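Local coordinates for DUF2235 domain-containing protein (PDB 4O5P), which is a type VI secretion phospholipase effector, Tle1, that probably hydrolyses membrane lipids with an alpha/beta-hydrolase catalytic domain, at residues 481-486 with 650-655. Numbering follows the deposited sequence.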
loop_
_atom_site.group_PDB
_atom_site.type_symbol
_atom_site.label_atom_id
_atom_site.label_comp_id
_atom_site.label_asym_id
_atom_site.label_seq_id
_atom_site.Cartn_x
_atom_site.Cartn_y
_atom_site.Cartn_z
ATOM N N THR A 481 -16.434 -12.015 -11.872
ATOM C CA THR A 481 -17.893 -11.901 -11.772
ATOM C C THR A 481 -18.550 -13.193 -12.265
ATOM O O THR A 481 -19.420 -13.756 -11.589
ATOM C CB THR A 481 -18.431 -10.721 -12.608
ATOM O OG1 THR A 481 -17.951 -9.481 -12.064
ATOM C CG2 THR A 481 -19.975 -10.711 -12.597
ATOM N N ALA A 482 -18.135 -13.655 -13.449
ATOM C CA ALA A 482 -18.638 -14.913 -14.007
ATOM C C ALA A 482 -18.478 -16.066 -13.022
ATOM O O ALA A 482 -19.402 -16.853 -12.842
ATOM C CB ALA A 482 -17.945 -15.241 -15.333
ATOM N N TRP A 483 -17.317 -16.160 -12.374
ATOM C CA TRP A 483 -17.104 -17.195 -11.357
ATOM C C TRP A 483 -18.038 -17.049 -10.151
ATOM O O TRP A 483 -18.536 -18.047 -9.623
ATOM C CB TRP A 483 -15.654 -17.174 -10.882
ATOM C CG TRP A 483 -15.335 -18.137 -9.764
ATOM C CD1 TRP A 483 -14.895 -19.426 -9.892
ATOM C CD2 TRP A 483 -15.376 -17.866 -8.356
ATOM N NE1 TRP A 483 -14.663 -19.974 -8.640
ATOM C CE2 TRP A 483 -14.962 -19.041 -7.685
ATOM C CE3 TRP A 483 -15.747 -16.749 -7.594
ATOM C CZ2 TRP A 483 -14.903 -19.128 -6.293
ATOM C CZ3 TRP A 483 -15.676 -16.832 -6.215
ATOM C CH2 TRP A 483 -15.254 -18.013 -5.579
ATOM N N ARG A 484 -18.267 -15.809 -9.717
ATOM C CA ARG A 484 -19.197 -15.549 -8.614
ATOM C C ARG A 484 -20.641 -15.886 -8.973
ATOM O O ARG A 484 -21.401 -16.285 -8.100
ATOM C CB ARG A 484 -19.134 -14.088 -8.138
ATOM C CG ARG A 484 -17.846 -13.703 -7.449
ATOM C CD ARG A 484 -17.728 -12.174 -7.306
ATOM N NE ARG A 484 -16.392 -11.861 -6.805
ATOM C CZ ARG A 484 -15.726 -10.761 -7.113
ATOM N NH1 ARG A 484 -16.278 -9.847 -7.899
ATOM N NH2 ARG A 484 -14.517 -10.580 -6.624
ATOM N N ILE A 485 -21.037 -15.720 -10.235
ATOM C CA ILE A 485 -22.428 -16.032 -10.597
ATOM C C ILE A 485 -22.742 -17.503 -10.238
ATOM O O ILE A 485 -23.850 -17.832 -9.789
ATOM C CB ILE A 485 -22.732 -15.750 -12.088
ATOM C CG1 ILE A 485 -22.693 -14.245 -12.372
ATOM C CG2 ILE A 485 -24.107 -16.300 -12.484
ATOM C CD1 ILE A 485 -22.624 -13.923 -13.867
ATOM N N ASP A 486 -21.762 -18.383 -10.421
ATOM C CA ASP A 486 -21.957 -19.764 -10.002
ATOM C C ASP A 486 -21.672 -19.992 -8.521
ATOM O O ASP A 486 -22.541 -20.475 -7.808
ATOM C CB ASP A 486 -21.175 -20.752 -10.868
ATOM C CG ASP A 486 -21.498 -22.185 -10.527
ATOM O OD1 ASP A 486 -20.812 -22.759 -9.644
ATOM O OD2 ASP A 486 -22.451 -22.736 -11.128
ATOM N N LYS A 650 -8.853 -25.881 -14.805
ATOM C CA LYS A 650 -7.722 -25.337 -14.080
ATOM C C LYS A 650 -7.989 -23.879 -13.684
ATOM O O LYS A 650 -7.635 -23.466 -12.576
ATOM C CB LYS A 650 -6.434 -25.515 -14.894
ATOM C CG LYS A 650 -5.867 -26.936 -14.828
ATOM C CD LYS A 650 -5.716 -27.400 -13.370
ATOM C CE LYS A 650 -4.872 -28.685 -13.232
ATOM N NZ LYS A 650 -4.663 -29.081 -11.795
ATOM N N LEU A 651 -8.667 -23.135 -14.562
ATOM C CA LEU A 651 -9.030 -21.746 -14.293
ATOM C C LEU A 651 -10.027 -21.618 -13.127
ATOM O O LEU A 651 -9.777 -20.880 -12.135
ATOM C CB LEU A 651 -9.592 -21.106 -15.560
ATOM C CG LEU A 651 -9.971 -19.628 -15.470
ATOM C CD1 LEU A 651 -8.743 -18.777 -15.101
ATOM C CD2 LEU A 651 -10.601 -19.150 -16.779
ATOM N N VAL A 652 -11.147 -22.348 -13.238
ATOM C CA VAL A 652 -12.139 -22.381 -12.164
ATOM C C VAL A 652 -11.503 -22.823 -10.832
ATOM O O VAL A 652 -11.797 -22.248 -9.787
ATOM C CB VAL A 652 -13.382 -23.252 -12.513
ATOM C CG1 VAL A 652 -14.350 -23.313 -11.329
ATOM C CG2 VAL A 652 -14.116 -22.687 -13.720
ATOM N N ALA A 653 -10.615 -23.814 -10.875
ATOM C CA ALA A 653 -9.924 -24.269 -9.665
ATOM C C ALA A 653 -8.995 -23.200 -9.083
ATOM O O ALA A 653 -8.840 -23.105 -7.861
ATOM C CB ALA A 653 -9.159 -25.552 -9.919
ATOM N N LEU A 654 -8.374 -22.399 -9.945
ATOM C CA LEU A 654 -7.581 -21.270 -9.448
ATOM C C LEU A 654 -8.462 -20.311 -8.657
ATOM O O LEU A 654 -8.084 -19.879 -7.566
ATOM C CB LEU A 654 -6.927 -20.511 -10.591
ATOM C CG LEU A 654 -5.975 -19.387 -10.160
ATOM C CD1 LEU A 654 -4.621 -19.967 -9.749
ATOM C CD2 LEU A 654 -5.790 -18.361 -11.281
ATOM N N PHE A 655 -9.632 -19.966 -9.198
ATOM C CA PHE A 655 -10.518 -19.063 -8.434
ATOM C C PHE A 655 -11.093 -19.689 -7.168
ATOM O O PHE A 655 -11.268 -18.993 -6.149
ATOM C CB PHE A 655 -11.640 -18.484 -9.307
ATOM C CG PHE A 655 -11.147 -17.460 -10.291
ATOM C CD1 PHE A 655 -10.934 -16.148 -9.895
ATOM C CD2 PHE A 655 -10.876 -17.815 -11.600
ATOM C CE1 PHE A 655 -10.468 -15.196 -10.789
ATOM C CE2 PHE A 655 -10.400 -16.865 -12.510
ATOM C CZ PHE A 655 -10.198 -15.554 -12.098
#
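Trp483 meets Val652 and Phe655 where two helical turns, 481-486 and 650-655, come together; their nearest CA atoms, those of Trp483 and Val652, are 7.2 Å apart. No hydrogen bond joins 481-486 to 650-655, so packing carries this contact, and it illustrates how one large aromatic side chain can make up one whole side of it. The Trp483 side chain sets out toward 650-655, and with CG anti to the backbone N (chi1 176°) the indole reaches across. One face of its five-membered ring receives Phe655 CB in a CH-pi contact, 3.5 Å from the ring centroid and only 13° off the normal. That methylene lies closest to the NE1–CD1 side of the ring, 3.4 Å from Trp483 NE1. Beyond CB the Phe655 ring turns away, because CG is anti to the carbonyl carbon; the Phe655 ring and the five-membered ring of Trp483 form an oblique pair, centroids 5.5 Å apart, planes at 36°. Farther along the indole, Trp483 CZ2 passes 3.6 Å from Phe655 O. Val652 adds a lighter touch, with CG1 4.2 Å from Trp483 CD1. The indole N-H bonds to Asp656 OD1, one residue beyond 650-655 on helix 649-657, which should help fix the rotation of the ring. All three touching residues are buried. The contact joins helix 469-487, which Leu651, Val652 and Phe655 also touch at other residues, to helix 649-657 within the C-terminal family region, with helix 616-637 packing against Thr481, Ala482 and Ile485, and helix 451-463 against Lys650 and Leu654.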